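Local coordinates for protein 1,3-alpha-isomaltosidase (Kribbella flavida DSM 17836, PDB 5X3I) that hydrolyses the alpha-1,3-glucosidic linkages of the cyclic tetrasaccharide cyclobis-(1-6)-alpha-nigerosyl inside the cell, yielding isomaltose, at residues H27-P32 with W477-L481; L222-H228 with S556-V560; N494-V498 with A521-S526. The protein carries 1 engineered substitution. One frame throughout, in Å; residues are numbered along the deposited sequence.

From the N terminus, 27-32 in the N-terminal domain pairs with 477-481, some 445 residues later, in a loop of the TIM barrel after strand 467-470; interaction 1 thereby closes the longest span. Next, 222-228, on strand 223-230 of the mutarotase-like domain, meets 556-560, at the end of barrel helix 541-556 and in the loop after it, so interactions 1 and 2 cross along the chain. Interaction 3 joins 494-498 to 521-526 within the barrel; it opens after interaction 1 has closed and lies wholly within the span of interaction 2. Interactions 2 and 3 touch, Pro223 O lying 3.3 Å from Phe523 CD1, whereas interaction 1 stands apart, its nearest atoms about 8 Å from interaction 3.

Interaction 1 (H27-P32 with W477-L481)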
ATOM      1  N   HIS A  27     -15.637 -20.605  -2.202  1.00 25.28           N
ATOM      2  CA  HIS A  27     -15.007 -19.321  -1.898  1.00 24.62           C
ATOM      3  C   HIS A  27     -14.648 -18.503  -3.137  1.00 24.91           C
ATOM      4  O   HIS A  27     -14.344 -17.317  -3.040  1.00 26.15           O
ATOM      5  CB  HIS A  27     -13.744 -19.533  -1.073  1.00 22.42           C
ATOM      6  CG  HIS A  27     -14.006 -20.034   0.308  1.00 25.02           C
ATOM      7  ND1 HIS A  27     -14.032 -19.203   1.406  1.00 23.57           N
ATOM      8  CD2 HIS A  27     -14.249 -21.282   0.771  1.00 25.24           C
ATOM      9  CE1 HIS A  27     -14.277 -19.918   2.487  1.00 23.52           C
ATOM     10  NE2 HIS A  27     -14.410 -21.182   2.129  1.00 24.27           N
ATOM     11  N   GLY A  28     -14.665 -19.137  -4.297  1.00 25.53           N
ATOM     12  CA  GLY A  28     -14.314 -18.454  -5.525  1.00 26.57           C
ATOM     13  C   GLY A  28     -12.851 -18.049  -5.555  1.00 28.31           C
ATOM     14  O   GLY A  28     -11.994 -18.722  -4.982  1.00 26.23           O
ATOM     15  N   ILE A  29     -12.572 -16.932  -6.211  1.00 25.46           N
ATOM     16  CA  ILE A  29     -11.198 -16.477  -6.403  1.00 26.37           C
ATOM     17  C   ILE A  29     -10.668 -15.816  -5.129  1.00 23.10           C
ATOM     18  O   ILE A  29      -9.463 -15.657  -4.951  1.00 22.37           O
ATOM     19  CB  ILE A  29     -11.110 -15.508  -7.598  1.00 26.44           C
ATOM     20  CG1 ILE A  29      -9.673 -15.385  -8.104  1.00 28.69           C
ATOM     21  CG2 ILE A  29     -11.691 -14.156  -7.244  1.00 26.57           C
ATOM     22  CD1 ILE A  29      -9.555 -14.569  -9.363  1.00 31.94           C
ATOM     23  N   GLU A  30     -11.597 -15.472  -4.243  1.00 22.49           N
ATOM     24  CA  GLU A  30     -11.322 -14.856  -2.949  1.00 19.90           C
ATOM     25  C   GLU A  30     -10.705 -13.473  -3.102  1.00 21.21           C
ATOM     26  O   GLU A  30      -9.847 -13.057  -2.327  1.00 22.15           O
ATOM     27  CB  GLU A  30     -10.447 -15.768  -2.090  1.00 21.55           C
ATOM     28  CG  GLU A  30     -11.181 -17.022  -1.686  1.00 21.27           C
ATOM     29  CD  GLU A  30     -10.449 -17.863  -0.676  1.00 21.25           C
ATOM     30  OE1 GLU A  30     -10.268 -17.415   0.476  1.00 24.40           O
ATOM     31  OE2 GLU A  30     -10.060 -18.983  -1.041  1.00 24.76           O
ATOM     32  N   HIS A  31     -11.175 -12.769  -4.120  1.00 22.70           N
ATOM     33  CA  HIS A  31     -10.995 -11.338  -4.221  1.00 18.51           C
ATOM     34  C   HIS A  31     -11.675 -10.756  -2.992  1.00 19.88           C
ATOM     35  O   HIS A  31     -12.832 -11.069  -2.728  1.00 25.24           O
ATOM     36  CB  HIS A  31     -11.605 -10.834  -5.530  1.00 19.76           C
ATOM     37  CG  HIS A  31     -11.383  -9.379  -5.810  1.00 18.95           C
ATOM     38  ND1 HIS A  31     -11.692  -8.386  -4.907  1.00 19.15           N
ATOM     39  CD2 HIS A  31     -10.933  -8.750  -6.920  1.00 16.99           C
ATOM     40  CE1 HIS A  31     -11.422  -7.209  -5.442  1.00 18.64           C
ATOM     41  NE2 HIS A  31     -10.963  -7.403  -6.664  1.00 18.66           N
ATOM     42  N   PRO A  32     -10.958  -9.938  -2.211  1.00 19.88           N
ATOM     43  CA  PRO A  32     -11.539  -9.492  -0.939  1.00 18.24           C
ATOM     44  C   PRO A  32     -12.743  -8.571  -1.087  1.00 18.40           C
ATOM     45  O   PRO A  32     -13.514  -8.454  -0.146  1.00 22.18           O
ATOM     46  CB  PRO A  32     -10.382  -8.741  -0.266  1.00 18.03           C
ATOM     47  CG  PRO A  32      -9.503  -8.323  -1.374  1.00 20.18           C
ATOM     48  CD  PRO A  32      -9.586  -9.431  -2.394  1.00 19.45           C
ATOM     49  N   TRP A 477      -4.208 -14.428  -2.370  1.00 17.41           N
ATOM     50  CA  TRP A 477      -5.626 -14.586  -2.083  1.00 18.17           C
ATOM     51  C   TRP A 477      -5.921 -16.046  -1.801  1.00 19.88           C
ATOM     52  O   TRP A 477      -5.779 -16.890  -2.674  1.00 20.28           O
ATOM     53  CB  TRP A 477      -6.492 -14.111  -3.252  1.00 17.04           C
ATOM     54  CG  TRP A 477      -6.462 -12.648  -3.533  1.00 17.19           C
ATOM     55  CD1 TRP A 477      -5.948 -11.658  -2.746  1.00 15.68           C
ATOM     56  CD2 TRP A 477      -6.971 -12.004  -4.702  1.00 16.82           C
ATOM     57  NE1 TRP A 477      -6.107 -10.441  -3.352  1.00 15.70           N
ATOM     58  CE2 TRP A 477      -6.737 -10.626  -4.555  1.00 17.06           C
ATOM     59  CE3 TRP A 477      -7.611 -12.461  -5.859  1.00 20.86           C
ATOM     60  CZ2 TRP A 477      -7.113  -9.702  -5.523  1.00 16.30           C
ATOM     61  CZ3 TRP A 477      -7.987 -11.539  -6.818  1.00 19.98           C
ATOM     62  CH2 TRP A 477      -7.741 -10.178  -6.643  1.00 17.93           C
ATOM     63  N   GLY A 478      -6.217 -16.341  -0.546  1.00 20.45           N
ATOM     64  CA  GLY A 478      -7.084 -17.428  -0.156  1.00 18.16           C
ATOM     65  C   GLY A 478      -6.978 -17.617   1.344  1.00 18.75           C
ATOM     66  O   GLY A 478      -5.909 -17.424   1.926  1.00 17.46           O
ATOM     67  N   HIS A 479      -8.016 -18.174   1.941  1.00 18.29           N
ATOM     68  CA  HIS A 479      -8.082 -18.252   3.385  1.00 17.23           C
ATOM     69  C   HIS A 479      -7.258 -19.422   3.873  1.00 16.47           C
ATOM     70  O   HIS A 479      -6.787 -19.425   4.989  1.00 18.55           O
ATOM     71  CB  HIS A 479      -9.536 -18.391   3.857  1.00 18.04           C
ATOM     72  CG  HIS A 479     -10.163 -19.692   3.469  1.00 19.74           C
ATOM     73  ND1 HIS A 479     -10.495 -19.998   2.167  1.00 20.79           N
ATOM     74  CD2 HIS A 479     -10.501 -20.775   4.206  1.00 18.10           C
ATOM     75  CE1 HIS A 479     -11.023 -21.208   2.121  1.00 19.25           C
ATOM     76  NE2 HIS A 479     -11.039 -21.700   3.346  1.00 19.64           N
ATOM     77  N   ASP A 480      -7.181 -20.451   3.042  1.00 16.95           N
ATOM     78  CA  ASP A 480      -6.500 -21.699   3.366  1.00 16.88           C
ATOM     79  C   ASP A 480      -5.072 -21.838   2.828  1.00 21.04           C
ATOM     80  O   ASP A 480      -4.540 -22.940   2.814  1.00 19.07           O
ATOM     81  CB  ASP A 480      -7.340 -22.894   2.925  1.00 19.42           C
ATOM     82  CG  ASP A 480      -7.706 -22.836   1.480  1.00 21.39           C
ATOM     83  OD1 ASP A 480      -7.346 -21.849   0.810  1.00 23.11           O
ATOM     84  OD2 ASP A 480      -8.367 -23.777   1.018  1.00 26.12           O
ATOM     85  N   LEU A 481      -4.503 -20.771   2.275  1.00 16.88           N
ATOM     86  CA  LEU A 481      -3.095 -20.813   1.851  1.00 16.09           C
ATOM     87  C   LEU A 481      -2.205 -21.218   3.029  1.00 17.67           C
ATOM     88  O   LEU A 481      -2.565 -21.006   4.173  1.00 20.09           O
ATOM     89  CB  LEU A 481      -2.643 -19.461   1.293  1.00 16.33           C
ATOM     90  CG  LEU A 481      -3.354 -18.922   0.052  1.00 16.42           C
ATOM     91  CD1 LEU A 481      -2.653 -17.676  -0.475  1.00 15.98           C
ATOM     92  CD2 LEU A 481      -3.409 -19.981  -1.027  1.00 16.64           C
TER
HETATM   93  O   HOH W   1      -8.354 -20.911  -1.403  1.00 27.86           O
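One face of the Trp477 indole is covered by Glu30 O, His31 CA and Pro32 CD. Its CB lies 3.6 Å from Glu30 O, which also stands over the ring near CG. Farther out, CE3 meets Ile29 CG1 at 4.2 Å, and His31 CA stands almost on the normal of the six-membered ring, 3.9 Å from its centroid, in a CH-pi contact. At the far rim CH2 touches His31 CD2, the imidazole tilted at 48° to the indole. On the five-membered side NE1 lies 3.7 Å from Pro32 CD, another CH-pi donor. In the other direction Glu30, CG anti to its carbonyl carbon (chi1 -67°), extends past Gly478 to His479, whose ND1 gives OE1 a 3.1 Å hydrogen bond on the syn side but 34° out of the carboxylate plane; His479 N adds a weak one to that oxygen. The His479 ring stacks on His27, centroids 3.9 Å apart. A water donating to both Glu30 OE2 and Asp480 OD1 bridges these like charges. Trp477 also lies close to Glu474, an active-site residue by similarity. The contact joins the N-terminal domain, ahead of strand 40-41, to the barrel loop between strand 467-470 and helix 489-492, with Phe208 packed against His31 and Pro32.

Interaction 2 (L222-H228 with S556-V560); sequences LPMPFAH and SCGIV
His228 and Phe226 both point their ring edges at the end of helix 541-556. The imidazole of His228 holds Ser556 O within its own plane: NE2 donates a 2.9 Å hydrogen bond, bent to 151° at the hydrogen and tilted 23° from the carbonyl plane. With CG of His228 anti to its own carbonyl carbon, the ring projects from the strand toward this oxygen. Phe226 is turned differently, CG anti to its own backbone N (chi1 158°), which brings its CD2–CE2 edge to Cys557: CD2 lies 3.8 Å from SG, and the sulfur sits in the ring plane, a sulfur-aromatic contact at the edge. Met224 extends its chain past Cys557, SD packing on CB of that residue, until CE meets Ile559 CD1 at 3.8 Å, the two side chains running aslant to each other. Leu222 CD1 comes to Ile559 CD1 from farther away, at 4.5 Å. Phe284 of helix 277-288 stacks on Phe226, and Phe659 and Phe660 meet the His228 ring edge-to-face. Replacing His228 by an alanine would probably leave the buried Ser556 O without this donor and open a gap between those two phenylalanines and the helix end. On the barrel side the chain leaves helix 541-556 through a Schellman motif, with Gly558 at positive phi. Strand 223-230 of the mutarotase-like domain is thus packed on a helix C-terminus of the family 31 TIM barrel, just ahead of barrel strand 562-565.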
ATOM      1  N   LEU A 222      -2.215  -0.357   2.551  1.00 12.89           N
ATOM      2  CA  LEU A 222      -1.499  -0.382   3.818  1.00 15.18           C
ATOM      3  C   LEU A 222      -2.437  -0.130   5.004  1.00 15.31           C
ATOM      4  O   LEU A 222      -2.366   0.916   5.634  1.00 15.72           O
ATOM      5  CB  LEU A 222      -0.374   0.660   3.806  1.00 11.25           C
ATOM      6  CG  LEU A 222       0.925   0.336   4.563  1.00 14.66           C
ATOM      7  CD1 LEU A 222       2.007   1.419   4.330  1.00 15.89           C
ATOM      8  CD2 LEU A 222       0.713   0.087   6.051  1.00 14.68           C
ATOM      9  N   PRO A 223      -3.348  -1.074   5.275  1.00 16.46           N
ATOM     10  CA  PRO A 223      -4.239  -0.949   6.435  1.00 15.37           C
ATOM     11  C   PRO A 223      -3.558  -1.345   7.735  1.00 15.66           C
ATOM     12  O   PRO A 223      -2.628  -2.135   7.672  1.00 17.12           O
ATOM     13  CB  PRO A 223      -5.366  -1.924   6.110  1.00 12.19           C
ATOM     14  CG  PRO A 223      -4.687  -3.018   5.372  1.00 14.41           C
ATOM     15  CD  PRO A 223      -3.541  -2.360   4.581  1.00 13.90           C
ATOM     16  N   MET A 224      -4.019  -0.826   8.872  1.00 15.69           N
ATOM     17  CA  MET A 224      -3.698  -1.406  10.180  1.00 13.84           C
ATOM     18  C   MET A 224      -4.932  -1.409  11.108  1.00 14.18           C
ATOM     19  O   MET A 224      -5.664  -0.439  11.150  1.00 14.34           O
ATOM     20  CB  MET A 224      -2.574  -0.642  10.880  1.00 11.96           C
ATOM     21  CG  MET A 224      -1.327  -0.373  10.062  1.00 16.38           C
ATOM     22  SD  MET A 224      -0.093   0.457  11.078  1.00 18.32           S
ATOM     23  CE  MET A 224       1.143   0.797   9.802  1.00 15.82           C
ATOM     24  N   PRO A 225      -5.112  -2.470  11.906  1.00 14.65           N
ATOM     25  CA  PRO A 225      -6.243  -2.480  12.846  1.00 16.92           C
ATOM     26  C   PRO A 225      -5.924  -1.644  14.078  1.00 16.35           C
ATOM     27  O   PRO A 225      -5.835  -2.167  15.178  1.00 19.53           O
ATOM     28  CB  PRO A 225      -6.387  -3.954  13.199  1.00 15.77           C
ATOM     29  CG  PRO A 225      -5.007  -4.506  13.060  1.00 14.25           C
ATOM     30  CD  PRO A 225      -4.363  -3.736  11.933  1.00 13.20           C
ATOM     31  N   PHE A 226      -5.691  -0.361  13.871  1.00 15.92           N
ATOM     32  CA  PHE A 226      -5.267   0.527  14.944  1.00 16.67           C
ATOM     33  C   PHE A 226      -5.779   1.918  14.652  1.00 18.28           C
ATOM     34  O   PHE A 226      -5.825   2.326  13.504  1.00 19.18           O
ATOM     35  CB  PHE A 226      -3.734   0.540  15.096  1.00 14.34           C
ATOM     36  CG  PHE A 226      -3.205   1.784  15.780  1.00 15.56           C
ATOM     37  CD1 PHE A 226      -3.060   1.822  17.156  1.00 14.47           C
ATOM     38  CD2 PHE A 226      -2.890   2.918  15.050  1.00 14.72           C
ATOM     39  CE1 PHE A 226      -2.592   2.962  17.792  1.00 16.01           C
ATOM     40  CE2 PHE A 226      -2.424   4.065  15.687  1.00 15.77           C
ATOM     41  CZ  PHE A 226      -2.281   4.084  17.057  1.00 15.81           C
ATOM     42  N   ALA A 227      -6.163   2.651  15.688  1.00 19.35           N
ATOM     43  CA  ALA A 227      -6.583   4.036  15.509  1.00 17.70           C
ATOM     44  C   ALA A 227      -6.483   4.846  16.792  1.00 17.88           C
ATOM     45  O   ALA A 227      -6.527   4.298  17.888  1.00 19.88           O
ATOM     46  CB  ALA A 227      -8.001   4.092  14.988  1.00 16.98           C
ATOM     47  N   HIS A 228      -6.397   6.159  16.631  1.00 19.04           N
ATOM     48  CA  HIS A 228      -6.502   7.083  17.744  1.00 18.40           C
ATOM     49  C   HIS A 228      -7.979   7.355  18.015  1.00 21.49           C
ATOM     50  O   HIS A 228      -8.760   7.526  17.082  1.00 20.89           O
ATOM     51  CB  HIS A 228      -5.789   8.409  17.439  1.00 19.27           C
ATOM     52  CG  HIS A 228      -4.300   8.298  17.329  1.00 18.50           C
ATOM     53  ND1 HIS A 228      -3.451   8.581  18.375  1.00 17.86           N
ATOM     54  CD2 HIS A 228      -3.509   7.943  16.290  1.00 15.78           C
ATOM     55  CE1 HIS A 228      -2.203   8.396  17.991  1.00 16.65           C
ATOM     56  NE2 HIS A 228      -2.210   8.010  16.729  1.00 17.11           N
ATOM     57  N   SER A 556       0.063   9.063  11.450  1.00 18.79           N
ATOM     58  CA  SER A 556      -0.590   8.880  12.749  1.00 16.26           C
ATOM     59  C   SER A 556      -0.403   7.461  13.274  1.00 16.52           C
ATOM     60  O   SER A 556      -0.542   7.213  14.464  1.00 18.63           O
ATOM     61  CB  SER A 556      -2.076   9.205  12.662  1.00 14.86           C
ATOM     62  OG  SER A 556      -2.292  10.547  12.300  1.00 16.87           O
ATOM     63  N   CYS A 557      -0.124   6.536  12.363  1.00 16.81           N
ATOM     64  CA  CYS A 557       0.118   5.135  12.681  1.00 13.92           C
ATOM     65  C   CYS A 557       1.597   4.734  12.751  1.00 16.39           C
ATOM     66  O   CYS A 557       1.916   3.558  12.920  1.00 15.95           O
ATOM     67  CB  CYS A 557      -0.639   4.266  11.675  1.00 14.56           C
ATOM     68  SG  CYS A 557      -2.437   4.650  11.685  1.00 14.97           S
ATOM     69  N   GLY A 558       2.497   5.706  12.587  1.00 17.68           N
ATOM     70  CA  GLY A 558       3.915   5.449  12.747  1.00 16.56           C
ATOM     71  C   GLY A 558       4.697   5.217  11.461  1.00 15.11           C
ATOM     72  O   GLY A 558       5.850   4.779  11.510  1.00 13.80           O
ATOM     73  N   ILE A 559       4.094   5.542  10.320  1.00 15.83           N
ATOM     74  CA  ILE A 559       4.803   5.427   9.064  1.00 15.35           C
ATOM     75  C   ILE A 559       5.480   6.780   8.858  1.00 15.06           C
ATOM     76  O   ILE A 559       4.836   7.786   8.566  1.00 17.38           O
ATOM     77  CB  ILE A 559       3.876   5.106   7.877  1.00 15.04           C
ATOM     78  CG1 ILE A 559       3.149   3.767   8.067  1.00 13.42           C
ATOM     79  CG2 ILE A 559       4.665   5.136   6.551  1.00 16.15           C
ATOM     80  CD1 ILE A 559       4.028   2.556   8.134  1.00 13.98           C
ATOM     81  N   VAL A 560       6.797   6.769   8.993  1.00 14.52           N
ATOM     82  CA  VAL A 560       7.588   7.997   9.047  1.00 16.19           C
ATOM     83  C   VAL A 560       7.972   8.466   7.647  1.00 17.62           C
ATOM     84  O   VAL A 560       7.675   9.592   7.255  1.00 14.71           O
ATOM     85  CB  VAL A 560       8.842   7.838   9.909  1.00 14.40           C
ATOM     86  CG1 VAL A 560       9.661   9.125   9.896  1.00 13.72           C
ATOM     87  CG2 VAL A 560       8.443   7.500  11.344  1.00 15.71           C
TER

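Interaction 3 (N494-V498 with A521-S526); sequences NLYPV and AGFTGS
The loop after barrel strand 517-519 packs here against the first turn of helix 496-510, beside the active site. Phe523 lies with one ring face against Asn494: CB of Asn494 stands 3.9 Å from the ring centroid, almost on the normal, a CH-pi contact. The Asn494 amide runs nearly parallel to the ring, 13° between planes, and ND2 comes to 3.9 Å from CE1 of Phe523. That amide is fixed by the mutarotase-like domain, ND2 donating to Ser244 O and OD1 accepting from Val207 N. Leu495 CD2 comes obliquely to Phe523 CD2 at 4.2 Å, from the same side of the ring as Asn494. In the parallel eight-stranded TIM barrel such loops at the C-terminal ends of the strands form the active-site rim, and Ala521 touches Glu474, an active-site residue by similarity. Pro497 CB rests on Ala521 CB at 3.8 Å, and its CG on Gly522. Val498 splits its branches over the type II turn from Phe523 to Ser526: CG1, anti to the backbone N (chi1 -167°), faces Gly525, while CG2 lies 3.6 Å from Ser526 OG. This hydroxyl accepts a nearly straight bond, 162° at the hydrogen, from Phe523 N. A water links the two segments, donating to Ala521 O at 2.9 Å and weakly to Pro497 O, and lying 2.6 Å from Ser526 OG.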
ATOM      1  N   ASN A 494      -2.114 -10.848   4.917  1.00 15.49           N
ATOM      2  CA  ASN A 494      -1.904  -9.459   5.276  1.00 16.54           C
ATOM      3  C   ASN A 494      -0.465  -9.194   5.741  1.00 15.20           C
ATOM      4  O   ASN A 494       0.022  -8.078   5.630  1.00 14.12           O
ATOM      5  CB  ASN A 494      -2.882  -9.014   6.374  1.00 14.37           C
ATOM      6  CG  ASN A 494      -4.283  -8.736   5.846  1.00 15.68           C
ATOM      7  OD1 ASN A 494      -4.468  -8.360   4.693  1.00 19.10           O
ATOM      8  ND2 ASN A 494      -5.276  -8.893   6.710  1.00 18.32           N
ATOM      9  N   LEU A 495       0.194 -10.216   6.275  1.00 15.76           N
ATOM     10  CA  LEU A 495       1.561 -10.067   6.761  1.00 14.95           C
ATOM     11  C   LEU A 495       2.601 -10.103   5.636  1.00 15.13           C
ATOM     12  O   LEU A 495       3.717  -9.630   5.828  1.00 12.10           O
ATOM     13  CB  LEU A 495       1.902 -11.151   7.783  1.00 15.49           C
ATOM     14  CG  LEU A 495       1.187 -11.113   9.138  1.00 15.95           C
ATOM     15  CD1 LEU A 495       1.672 -12.254  10.011  1.00 15.57           C
ATOM     16  CD2 LEU A 495       1.405  -9.784   9.842  1.00 16.89           C
ATOM     17  N   TYR A 496       2.224 -10.664   4.485  1.00 14.01           N
ATOM     18  CA  TYR A 496       3.167 -10.878   3.398  1.00 14.44           C
ATOM     19  C   TYR A 496       3.973  -9.624   3.030  1.00 13.77           C
ATOM     20  O   TYR A 496       5.175  -9.721   2.969  1.00 16.14           O
ATOM     21  CB  TYR A 496       2.485 -11.420   2.136  1.00 13.47           C
ATOM     22  CG  TYR A 496       3.515 -11.900   1.129  1.00 12.38           C
ATOM     23  CD1 TYR A 496       4.051 -13.170   1.217  1.00 11.31           C
ATOM     24  CD2 TYR A 496       3.976 -11.061   0.124  1.00 13.22           C
ATOM     25  CE1 TYR A 496       4.996 -13.610   0.326  1.00 14.00           C
ATOM     26  CE2 TYR A 496       4.933 -11.484  -0.773  1.00 12.25           C
ATOM     27  CZ  TYR A 496       5.442 -12.755  -0.664  1.00 14.82           C
ATOM     28  OH  TYR A 496       6.370 -13.185  -1.563  1.00 13.38           O
ATOM     29  N   PRO A 497       3.324  -8.462   2.807  1.00 11.96           N
ATOM     30  CA  PRO A 497       4.141  -7.299   2.430  1.00 13.20           C
ATOM     31  C   PRO A 497       5.116  -6.844   3.520  1.00 15.49           C
ATOM     32  O   PRO A 497       6.138  -6.253   3.169  1.00 14.46           O
ATOM     33  CB  PRO A 497       3.106  -6.206   2.146  1.00 10.48           C
ATOM     34  CG  PRO A 497       1.856  -6.651   2.903  1.00 12.41           C
ATOM     35  CD  PRO A 497       1.884  -8.143   2.779  1.00 11.33           C
ATOM     36  N   VAL A 498       4.809  -7.110   4.790  1.00 12.81           N
ATOM     37  CA  VAL A 498       5.752  -6.852   5.871  1.00 10.69           C
ATOM     38  C   VAL A 498       7.019  -7.708   5.727  1.00 13.21           C
ATOM     39  O   VAL A 498       8.128  -7.175   5.771  1.00 12.99           O
ATOM     40  CB  VAL A 498       5.155  -7.124   7.270  1.00 16.01           C
ATOM     41  CG1 VAL A 498       6.088  -6.534   8.337  1.00 12.74           C
ATOM     42  CG2 VAL A 498       3.745  -6.545   7.396  1.00 12.41           C
ATOM     43  N   ALA A 521       2.805  -1.353  -0.227  1.00 16.51           N
ATOM     44  CA  ALA A 521       1.965  -2.254   0.544  1.00 14.73           C
ATOM     45  C   ALA A 521       2.562  -2.559   1.898  1.00 14.37           C
ATOM     46  O   ALA A 521       3.775  -2.554   2.066  1.00 16.56           O
ATOM     47  CB  ALA A 521       1.733  -3.537  -0.210  1.00 15.84           C
ATOM     48  N   GLY A 522       1.692  -2.785   2.876  1.00 12.36           N
ATOM     49  CA  GLY A 522       2.138  -3.112   4.210  1.00 13.90           C
ATOM     50  C   GLY A 522       0.998  -3.410   5.163  1.00 14.29           C
ATOM     51  O   GLY A 522      -0.162  -3.515   4.758  1.00 15.35           O
ATOM     52  N   PHE A 523       1.346  -3.532   6.434  1.00 14.12           N
ATOM     53  CA  PHE A 523       0.407  -3.879   7.485  1.00 15.91           C
ATOM     54  C   PHE A 523       1.052  -3.454   8.787  1.00 16.96           C
ATOM     55  O   PHE A 523       2.112  -2.826   8.782  1.00 14.66           O
ATOM     56  CB  PHE A 523       0.098  -5.386   7.497  1.00 14.54           C
ATOM     57  CG  PHE A 523      -1.184  -5.752   8.229  1.00 14.37           C
ATOM     58  CD1 PHE A 523      -2.417  -5.418   7.699  1.00 12.91           C
ATOM     59  CD2 PHE A 523      -1.143  -6.424   9.445  1.00 16.01           C
ATOM     60  CE1 PHE A 523      -3.594  -5.757   8.366  1.00 17.50           C
ATOM     61  CE2 PHE A 523      -2.315  -6.756  10.126  1.00 15.22           C
ATOM     62  CZ  PHE A 523      -3.537  -6.426   9.581  1.00 14.06           C
ATOM     63  N   THR A 524       0.424  -3.829   9.894  1.00 18.78           N
ATOM     64  CA  THR A 524       1.000  -3.660  11.213  1.00 14.48           C
ATOM     65  C   THR A 524       2.425  -4.218  11.234  1.00 16.28           C
ATOM     66  O   THR A 524       2.654  -5.344  10.825  1.00 14.37           O
ATOM     67  CB  THR A 524       0.151  -4.407  12.290  1.00 16.54           C
ATOM     68  OG1 THR A 524      -1.211  -3.948  12.258  1.00 14.93           O
ATOM     69  CG2 THR A 524       0.734  -4.198  13.670  1.00 17.12           C
ATOM     70  N   GLY A 525       3.375  -3.425  11.715  1.00 15.64           N
ATOM     71  CA  GLY A 525       4.767  -3.837  11.726  1.00 14.24           C
ATOM     72  C   GLY A 525       5.610  -3.261  10.592  1.00 16.43           C
ATOM     73  O   GLY A 525       6.832  -3.201  10.709  1.00 15.74           O
ATOM     74  N   SER A 526       4.968  -2.825   9.510  1.00 15.24           N
ATOM     75  CA  SER A 526       5.686  -2.218   8.389  1.00 15.11           C
ATOM     76  C   SER A 526       6.470  -0.952   8.778  1.00 16.10           C
ATOM     77  O   SER A 526       7.384  -0.544   8.061  1.00 16.05           O
ATOM     78  CB  SER A 526       4.725  -1.889   7.245  1.00 13.81           C
ATOM     79  OG  SER A 526       4.360  -3.054   6.547  1.00 12.69           O
TER
HETATM   80  O   HOH W   2       5.512  -3.545   4.230  1.00 11.25           O